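PDB 7BYS: galactan 1,3-beta-galactosidase from Phanerochaete chrysosporium, which probably releases galactose from the ends of beta-1,3-galactan chains, acting as a family 43 glycoside hydrolase that also carries a calcium-binding carbohydrate-binding module. Local coordinates for residues V112-T117 with P121-G126; V95-S100 with S165-N170. All blocks are in the same frame, centred on the assembly; numbering follows the deposited sequence. Where two conformers were deposited one is given.

Contact 1 of 2, residues V112-T117 with P121-G126; sequences VATAKT and PYTYKG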
ATOM      1  N   VAL A 112     -22.372  -4.321   5.010  1.00 10.18           N
ATOM      2  CA  VAL A 112     -22.351  -3.556   6.253  1.00 10.18           C
ATOM      3  C   VAL A 112     -22.346  -4.526   7.430  1.00 11.12           C
ATOM      4  O   VAL A 112     -23.034  -5.556   7.404  1.00 11.80           O
ATOM      5  CB  VAL A 112     -23.529  -2.564   6.355  1.00 10.56           C
ATOM      6  CG1 VAL A 112     -23.446  -1.767   7.654  1.00 12.19           C
ATOM      7  CG2 VAL A 112     -23.540  -1.627   5.152  1.00 10.97           C
ATOM      8  N   ALA A 113     -21.555  -4.211   8.449  1.00 11.26           N
ATOM      9  CA  ALA A 113     -21.545  -4.977   9.691  1.00 11.86           C
ATOM     10  C   ALA A 113     -21.337  -4.008  10.845  1.00 10.26           C
ATOM     11  O   ALA A 113     -20.810  -2.905  10.661  1.00 11.59           O
ATOM     12  CB  ALA A 113     -20.473  -6.081   9.697  1.00 10.52           C
ATOM     13  N   THR A 114     -21.761  -4.407  12.046  1.00 12.67           N
ATOM     14  CA  THR A 114     -21.736  -3.495  13.185  1.00 12.25           C
ATOM     15  C   THR A 114     -21.152  -4.167  14.422  1.00 12.47           C
ATOM     16  O   THR A 114     -21.138  -5.394  14.546  1.00 12.61           O
ATOM     17  CB  THR A 114     -23.138  -2.960  13.533  1.00 14.50           C
ATOM     18  OG1 THR A 114     -24.001  -4.060  13.840  1.00 15.62           O
ATOM     19  CG2 THR A 114     -23.738  -2.177  12.375  1.00 14.16           C
ATOM     20  N   ALA A 115     -20.677  -3.341  15.350  1.00 10.94           N
ATOM     21  CA  ALA A 115     -20.192  -3.867  16.619  1.00 10.19           C
ATOM     22  C   ALA A 115     -20.213  -2.771  17.671  1.00 12.59           C
ATOM     23  O   ALA A 115     -20.249  -1.581  17.353  1.00 14.00           O
ATOM     24  CB  ALA A 115     -18.786  -4.462  16.478  1.00 13.21           C
ATOM     25  N   LYS A 116     -20.175  -3.186  18.937  1.00 11.53           N
ATOM     26  CA  LYS A 116     -20.113  -2.233  20.035  1.00 12.93           C
ATOM     27  C   LYS A 116     -18.689  -1.926  20.489  1.00 17.52           C
ATOM     28  O   LYS A 116     -18.490  -0.978  21.261  1.00 15.81           O
ATOM     29  CB  LYS A 116     -20.951  -2.714  21.226  1.00 18.61           C
ATOM     30  CG  LYS A 116     -22.399  -2.976  20.879  1.00 19.74           C
ATOM     31  CD  LYS A 116     -23.095  -1.717  20.395  1.00 24.81           C
ATOM     32  CE  LYS A 116     -23.246  -0.704  21.513  1.00 25.17           C
ATOM     33  NZ  LYS A 116     -24.172   0.398  21.121  1.00 24.76           N
ATOM     34  N   THR A 117     -17.700  -2.675  20.023  1.00 13.58           N
ATOM     35  CA  THR A 117     -16.301  -2.430  20.333  1.00 15.28           C
ATOM     36  C   THR A 117     -15.540  -2.368  19.020  1.00 12.30           C
ATOM     37  O   THR A 117     -15.993  -2.922  18.013  1.00 14.01           O
ATOM     38  CB  THR A 117     -15.725  -3.541  21.222  1.00 17.28           C
ATOM     39  OG1 THR A 117     -15.810  -4.795  20.538  1.00 19.66           O
ATOM     40  CG2 THR A 117     -16.513  -3.628  22.530  1.00 20.11           C
ATOM     41  N   PRO A 121     -15.975  -8.998  17.681  1.00 16.79           N
ATOM     42  CA  PRO A 121     -16.343  -9.248  16.279  1.00 15.63           C
ATOM     43  C   PRO A 121     -17.632  -8.578  15.833  1.00 15.83           C
ATOM     44  O   PRO A 121     -18.524  -8.323  16.649  1.00 17.41           O
ATOM     45  CB  PRO A 121     -16.513 -10.772  16.227  1.00 17.70           C
ATOM     46  CG  PRO A 121     -15.693 -11.277  17.364  1.00 22.56           C
ATOM     47  CD  PRO A 121     -15.856 -10.254  18.442  1.00 21.84           C
ATOM     48  N   TYR A 122     -17.712  -8.280  14.542  1.00 14.53           N
ATOM     49  CA  TYR A 122     -18.827  -7.553  13.961  1.00 13.03           C
ATOM     50  C   TYR A 122     -19.925  -8.514  13.522  1.00 14.06           C
ATOM     51  O   TYR A 122     -19.681  -9.695  13.262  1.00 15.09           O
ATOM     52  CB  TYR A 122     -18.349  -6.719  12.758  1.00 12.28           C
ATOM     53  CG  TYR A 122     -17.575  -5.486  13.151  1.00  9.95           C
ATOM     54  CD1 TYR A 122     -16.336  -5.588  13.780  1.00 10.63           C
ATOM     55  CD2 TYR A 122     -18.089  -4.206  12.901  1.00 11.57           C
ATOM     56  CE1 TYR A 122     -15.632  -4.465  14.160  1.00 11.34           C
ATOM     57  CE2 TYR A 122     -17.385  -3.074  13.270  1.00 10.56           C
ATOM     58  CZ  TYR A 122     -16.158  -3.211  13.898  1.00 11.11           C
ATOM     59  OH  TYR A 122     -15.438  -2.114  14.290  1.00 11.74           O
ATOM     60  N   THR A 123     -21.140  -7.984  13.416  1.00 12.08           N
ATOM     61  CA  THR A 123     -22.312  -8.741  12.992  1.00 14.24           C
ATOM     62  C   THR A 123     -22.764  -8.225  11.630  1.00 13.11           C
ATOM     63  O   THR A 123     -23.119  -7.047  11.491  1.00 14.71           O
ATOM     64  CB  THR A 123     -23.440  -8.617  14.021  1.00 21.12           C
ATOM     65  OG1 THR A 123     -23.712  -7.239  14.281  1.00 20.99           O
ATOM     66  CG2 THR A 123     -23.061  -9.306  15.322  1.00 21.65           C
ATOM     67  N   TYR A 124     -22.721  -9.103  10.631  1.00 14.76           N
ATOM     68  CA  TYR A 124     -23.053  -8.742   9.264  1.00 13.60           C
ATOM     69  C   TYR A 124     -24.545  -8.478   9.141  1.00 16.24           C
ATOM     70  O   TYR A 124     -25.370  -9.249   9.645  1.00 16.85           O
ATOM     71  CB  TYR A 124     -22.635  -9.909   8.372  1.00 13.73           C
ATOM     72  CG  TYR A 124     -23.047  -9.882   6.919  1.00 13.33           C
ATOM     73  CD1 TYR A 124     -22.645  -8.861   6.065  1.00 13.62           C
ATOM     74  CD2 TYR A 124     -23.778 -10.930   6.383  1.00 15.95           C
ATOM     75  CE1 TYR A 124     -22.995  -8.870   4.724  1.00 12.92           C
ATOM     76  CE2 TYR A 124     -24.139 -10.949   5.057  1.00 17.33           C
ATOM     77  CZ  TYR A 124     -23.733  -9.925   4.226  1.00 13.14           C
ATOM     78  OH  TYR A 124     -24.103  -9.976   2.906  1.00 16.36           O
ATOM     79  N   LYS A 125     -24.892  -7.389   8.461  1.00 13.73           N
ATOM     80  CA  LYS A 125     -26.269  -6.953   8.291  1.00 15.97           C
ATOM     81  C   LYS A 125     -26.803  -7.202   6.893  1.00 17.83           C
ATOM     82  O   LYS A 125     -27.995  -6.972   6.651  1.00 17.09           O
ATOM     83  CB  LYS A 125     -26.396  -5.455   8.597  1.00 15.76           C
ATOM     84  CG  LYS A 125     -25.992  -5.055  10.008  1.00 20.38           C
ATOM     85  CD  LYS A 125     -26.869  -5.732  11.053  1.00 27.20           C
ATOM     86  CE  LYS A 125     -27.326  -4.742  12.115  1.00 35.34           C
ATOM     87  NZ  LYS A 125     -27.954  -3.519  11.523  1.00 35.14           N
ATOM     88  N   GLY A 126     -25.964  -7.656   5.967  1.00 13.93           N
ATOM     89  CA  GLY A 126     -26.403  -7.831   4.600  1.00 14.96           C
ATOM     90  C   GLY A 126     -25.655  -6.985   3.589  1.00 12.26           C
ATOM     91  O   GLY A 126     -24.972  -6.009   3.934  1.00 12.79           O
TER
HETATM   92  O   HOH W   1     -21.188  -7.405  17.170  1.00 29.75           O

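Contact 2 of 2, residues V95-S100 with S165-N170; sequences VMWFHS and SRLDAN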
ATOM      1  N   VAL A  95     -19.328   0.911  12.750  1.00  8.98           N
ATOM      2  CA  VAL A  95     -19.974   0.460  11.527  1.00  8.68           C
ATOM      3  C   VAL A  95     -18.894   0.194  10.498  1.00  7.55           C
ATOM      4  O   VAL A  95     -18.119   1.102  10.158  1.00  8.59           O
ATOM      5  CB  VAL A  95     -21.012   1.467  11.008  1.00  8.87           C
ATOM      6  CG1 VAL A  95     -21.767   0.863   9.850  1.00  9.36           C
ATOM      7  CG2 VAL A  95     -21.974   1.870  12.144  1.00 11.43           C
ATOM      8  N   MET A  96     -18.839  -1.048  10.020  1.00  8.55           N
ATOM      9  CA  MET A  96     -17.913  -1.480   8.986  1.00  8.33           C
ATOM     10  C   MET A  96     -18.633  -1.540   7.647  1.00  9.50           C
ATOM     11  O   MET A  96     -19.720  -2.120   7.551  1.00  9.53           O
ATOM     12  CB  MET A  96     -17.348  -2.862   9.321  1.00  9.05           C
ATOM     13  CG  MET A  96     -16.376  -3.396   8.276  1.00  9.73           C
ATOM     14  SD  MET A  96     -15.934  -5.126   8.602  1.00 11.23           S
ATOM     15  CE  MET A  96     -15.081  -4.989  10.179  1.00 14.43           C
ATOM     16  N   TRP A  97     -18.029  -0.952   6.615  1.00  7.65           N
ATOM     17  CA  TRP A  97     -18.468  -1.139   5.237  1.00  8.49           C
ATOM     18  C   TRP A  97     -17.373  -1.859   4.458  1.00  8.27           C
ATOM     19  O   TRP A  97     -16.182  -1.768   4.788  1.00  8.72           O
ATOM     20  CB  TRP A  97     -18.764   0.203   4.545  1.00  9.57           C
ATOM     21  CG  TRP A  97     -20.014   0.870   5.027  1.00  8.35           C
ATOM     22  CD1 TRP A  97     -20.303   1.230   6.308  1.00 10.79           C
ATOM     23  CD2 TRP A  97     -21.140   1.258   4.230  1.00  8.61           C
ATOM     24  NE1 TRP A  97     -21.553   1.806   6.365  1.00 10.52           N
ATOM     25  CE2 TRP A  97     -22.081   1.847   5.100  1.00  8.31           C
ATOM     26  CE3 TRP A  97     -21.453   1.153   2.868  1.00 12.16           C
ATOM     27  CZ2 TRP A  97     -23.321   2.328   4.651  1.00 10.36           C
ATOM     28  CZ3 TRP A  97     -22.682   1.637   2.420  1.00 10.68           C
ATOM     29  CH2 TRP A  97     -23.596   2.220   3.311  1.00 11.68           C
ATOM     30  N   PHE A  98     -17.778  -2.602   3.433  1.00  7.61           N
ATOM     31  CA  PHE A  98     -16.808  -3.293   2.596  1.00  8.47           C
ATOM     32  C   PHE A  98     -17.404  -3.533   1.220  1.00  9.17           C
ATOM     33  O   PHE A  98     -18.621  -3.489   1.031  1.00  8.73           O
ATOM     34  CB  PHE A  98     -16.323  -4.603   3.239  1.00  9.52           C
ATOM     35  CG  PHE A  98     -17.431  -5.550   3.648  1.00  9.46           C
ATOM     36  CD1 PHE A  98     -17.985  -5.483   4.920  1.00 10.37           C
ATOM     37  CD2 PHE A  98     -17.888  -6.518   2.771  1.00  9.93           C
ATOM     38  CE1 PHE A  98     -18.981  -6.374   5.314  1.00  9.73           C
ATOM     39  CE2 PHE A  98     -18.891  -7.413   3.160  1.00 11.67           C
ATOM     40  CZ  PHE A  98     -19.438  -7.333   4.426  1.00 11.69           C
ATOM     41  N   HIS A  99     -16.526  -3.794   0.255  1.00  7.74           N
ATOM     42  CA  HIS A  99     -16.949  -4.232  -1.067  1.00  8.69           C
ATOM     43  C   HIS A  99     -17.329  -5.705  -0.955  1.00  8.87           C
ATOM     44  O   HIS A  99     -16.505  -6.533  -0.544  1.00  9.65           O
ATOM     45  CB  HIS A  99     -15.797  -4.028  -2.051  1.00  8.09           C
ATOM     46  CG  HIS A  99     -16.024  -4.611  -3.416  1.00  9.46           C
ATOM     47  ND1 HIS A  99     -15.000  -4.720  -4.331  1.00 10.77           N
ATOM     48  CD2 HIS A  99     -17.134  -5.084  -4.036  1.00  9.85           C
ATOM     49  CE1 HIS A  99     -15.462  -5.253  -5.449  1.00 11.35           C
ATOM     50  NE2 HIS A  99     -16.753  -5.489  -5.296  1.00 10.54           N
ATOM     51  N   SER A 100     -18.584  -6.011  -1.272  1.00 10.13           N
ATOM     52  CA  SER A 100     -19.123  -7.361  -1.193  1.00 10.94           C
ATOM     53  C   SER A 100     -19.374  -7.844  -2.617  1.00 12.08           C
ATOM     54  O   SER A 100     -20.041  -7.159  -3.400  1.00 12.47           O
ATOM     55  CB  SER A 100     -20.415  -7.321  -0.377  1.00 10.47           C
ATOM     56  OG  SER A 100     -21.085  -8.573  -0.390  1.00 11.77           O
ATOM     57  N   SER A 165     -21.432   9.542  -2.218  1.00  9.48           N
ATOM     58  CA  SER A 165     -22.817   9.623  -1.782  1.00 10.01           C
ATOM     59  C   SER A 165     -22.871   9.651  -0.267  1.00 10.57           C
ATOM     60  O   SER A 165     -22.066   8.997   0.394  1.00 10.03           O
ATOM     61  CB  SER A 165     -23.615   8.436  -2.309  1.00 10.81           C
ATOM     62  OG  SER A 165     -23.663   8.466  -3.728  1.00 10.96           O
ATOM     63  N   ARG A 166     -23.822  10.403   0.277  1.00 11.83           N
ATOM     64  CA  ARG A 166     -23.936  10.585   1.716  1.00  9.85           C
ATOM     65  C   ARG A 166     -24.676   9.420   2.369  1.00  9.80           C
ATOM     66  O   ARG A 166     -25.660   8.901   1.826  1.00 11.71           O
ATOM     67  CB  ARG A 166     -24.669  11.900   1.993  0.64 11.70           C
ATOM     68  CG  ARG A 166     -24.791  12.265   3.463  0.64 11.96           C
ATOM     69  CD  ARG A 166     -25.163  13.738   3.659  0.64 11.61           C
ATOM     70  NE  ARG A 166     -26.280  14.145   2.808  0.64 14.72           N
ATOM     71  CZ  ARG A 166     -27.563  14.100   3.154  0.64 16.94           C
ATOM     72  NH1 ARG A 166     -28.487  14.489   2.285  0.64 16.64           N
ATOM     73  NH2 ARG A 166     -27.930  13.666   4.356  0.64 16.62           N
ATOM     74  N   LEU A 167     -24.186   8.995   3.536  1.00  8.55           N
ATOM     75  CA  LEU A 167     -24.839   7.966   4.337  1.00  9.26           C
ATOM     76  C   LEU A 167     -25.865   8.590   5.268  1.00 10.01           C
ATOM     77  O   LEU A 167     -25.747   9.757   5.653  1.00 10.48           O
ATOM     78  CB  LEU A 167     -23.817   7.231   5.204  1.00  9.62           C
ATOM     79  CG  LEU A 167     -22.627   6.605   4.475  1.00 10.49           C
ATOM     80  CD1 LEU A 167     -21.820   5.765   5.441  1.00 11.50           C
ATOM     81  CD2 LEU A 167     -23.099   5.795   3.287  1.00 12.01           C
ATOM     82  N   ASP A 168     -26.868   7.792   5.631  1.00  9.94           N
ATOM     83  CA  ASP A 168     -27.858   8.210   6.616  1.00 10.82           C
ATOM     84  C   ASP A 168     -27.214   8.341   7.997  1.00 11.17           C
ATOM     85  O   ASP A 168     -26.037   8.033   8.206  1.00 10.38           O
ATOM     86  CB  ASP A 168     -29.080   7.283   6.597  1.00 13.30           C
ATOM     87  CG  ASP A 168     -28.780   5.856   7.070  1.00 14.77           C
ATOM     88  OD1 ASP A 168     -27.828   5.633   7.857  1.00 12.99           O
ATOM     89  OD2 ASP A 168     -29.534   4.937   6.677  1.00 15.94           O
ATOM     90  N   ALA A 169     -28.010   8.791   8.966  1.00 12.11           N
ATOM     91  CA  ALA A 169     -27.475   9.108  10.284  1.00 10.85           C
ATOM     92  C   ALA A 169     -27.072   7.875  11.082  1.00 11.55           C
ATOM     93  O   ALA A 169     -26.393   8.030  12.099  1.00 12.61           O
ATOM     94  CB  ALA A 169     -28.480   9.956  11.076  1.00 16.53           C
ATOM     95  N   ASN A 170     -27.498   6.676  10.671  1.00 12.01           N
ATOM     96  CA  ASN A 170     -27.033   5.443  11.290  1.00 11.55           C
ATOM     97  C   ASN A 170     -25.783   4.896  10.627  1.00 12.24           C
ATOM     98  O   ASN A 170     -25.199   3.934  11.142  1.00 11.59           O
ATOM     99  CB  ASN A 170     -28.119   4.372  11.217  1.00 11.43           C
ATOM    100  CG  ASN A 170     -29.338   4.728  12.032  1.00 12.97           C
ATOM    101  OD1 ASN A 170     -29.230   5.257  13.140  1.00 16.33           O
ATOM    102  ND2 ASN A 170     -30.511   4.451  11.479  1.00 17.08           N
TER

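Contact 1 of 2, residues V112-T117 with P121-G126
Thr114 and Thr123 face each other as an antiparallel hydrogen-bonded pair. Thr123 N donates to Thr114 O at 2.8 Å. Thr114 N answers to Thr123 O at 3.0 Å. Next along, Lys125 N gives a bond of 2.8 Å to Val112 O. Between these bonded positions, Ala113 and Tyr124 form a non-hydrogen-bonded pair.

The main side-chain contact is Tyr122 with Ala115. The methyl of Ala115 sits over the middle of the ring, with CB 3.5 Å from the centroid of Tyr122 and only 6° off the ring normal. This is a CH-pi contact. The ring gets there because CG of Tyr122 lies beside its backbone N (chi1 -75°). Ala113 CB packs on Tyr122 CB at 3.8 Å. On the face with Thr114 and Thr123, the two OG1 atoms are 3.2 Å apart. There the bent chain of Lys125 crosses Thr114 at about a right angle.

Further out, Tyr122 OH is hydrogen-bonded to Pro118 O in the turn, which holds the far end of the ring. A leucine in place of Tyr122 would probably leave the Ala115 methyl without its flat support and Pro118 O without its hydroxyl partner. Other contacts lie around this pair. A water donates to Pro121 O at 2.9 Å and weakly to Thr114 O, bridging the strands where they start to part. Lys125 makes a cation-pi contact with Tyr172. Tyr124 OH bonds Ser127 OG, and Gly126 N lies over one face of the Tyr124 ring.

The two segments belong to the beta hairpin of strands 109-115 and 123-128, the third and fourth strands of a four-stranded antiparallel blade of the five-bladed propeller known for family 43 enzymes.

Contact 2 of 2, residues V95-S100 with S165-N170
Trp97 and Leu167 make the apolar part of this contact. The six-membered half of the indole does most of the touching. Leu167 CD1 lies over one face of the ring, 3.6 Å above the plane and offset toward the rim. It is 3.8 Å from Trp97 CZ2. The other methyl, Leu167 CD2, comes in obliquely and reaches Trp97 CH2 at 3.6 Å. Both methyls come from the same side of the indole and lie against its benzo end. The CA atoms of Trp97 and Leu167 are 11.1 Å apart, and the side chains span that distance. With CG of Trp97 beside its backbone N (chi1 -72°), the indole reaches across that gap.

A looser van der Waals contact lies further along. Val95 CG2 approaches the backbone Asn170 O at 4.0 Å.

The segments belong to neighbouring blades of the propeller. Residues 95-100 lie in the second strand of one four-stranded blade. Residues 165-167 end the third strand of the next, and 168-170 begin the loop after it. Side-chain packing between blades of this kind is characteristic of the fold. Trp97 lies about 9 Å, measured between side chains, from Arg82, which binds galactose in another crystal structure of this enzyme; the sugar is absent here.

Polar bonds run beside the packing and none joins the two segments directly. Trp97 NE1 donates to Tyr171 O, so the indole nitrogen is satisfied just beyond Asn170. Within the turn, Asp168 OD1 accepts a weak, bent Asx-turn bond from Asn170 N (3.0 Å, 127° at the hydrogen). Asn170 OD1 receives both Asn91 ND2 and Lys90 NZ, from the turn that leads into strand 93-101.

In the fold
The centres of contacts 1 and 2 are about 12 Å apart. Both segments of contact 1 fall between the two segments of contact 2 in sequence. Strands 93-101 and 109-115 are neighbours in one blade, and here the contacts meet. Ala113 O is 2.8 Å from Met96 N, a probable hydrogen bond. Val112 CG2 packs on Trp97 CE2 at 3.8 Å. Contact 1 builds the outer hairpin of the blade, whereas contact 2 ties that blade to the next, formed by strands 138-142 to 174-181. Val112 lies against Trp97, the residue that reaches the next blade, on the side of the indole away from Leu167. The hairpin of contact 1 thus backs the interblade contact.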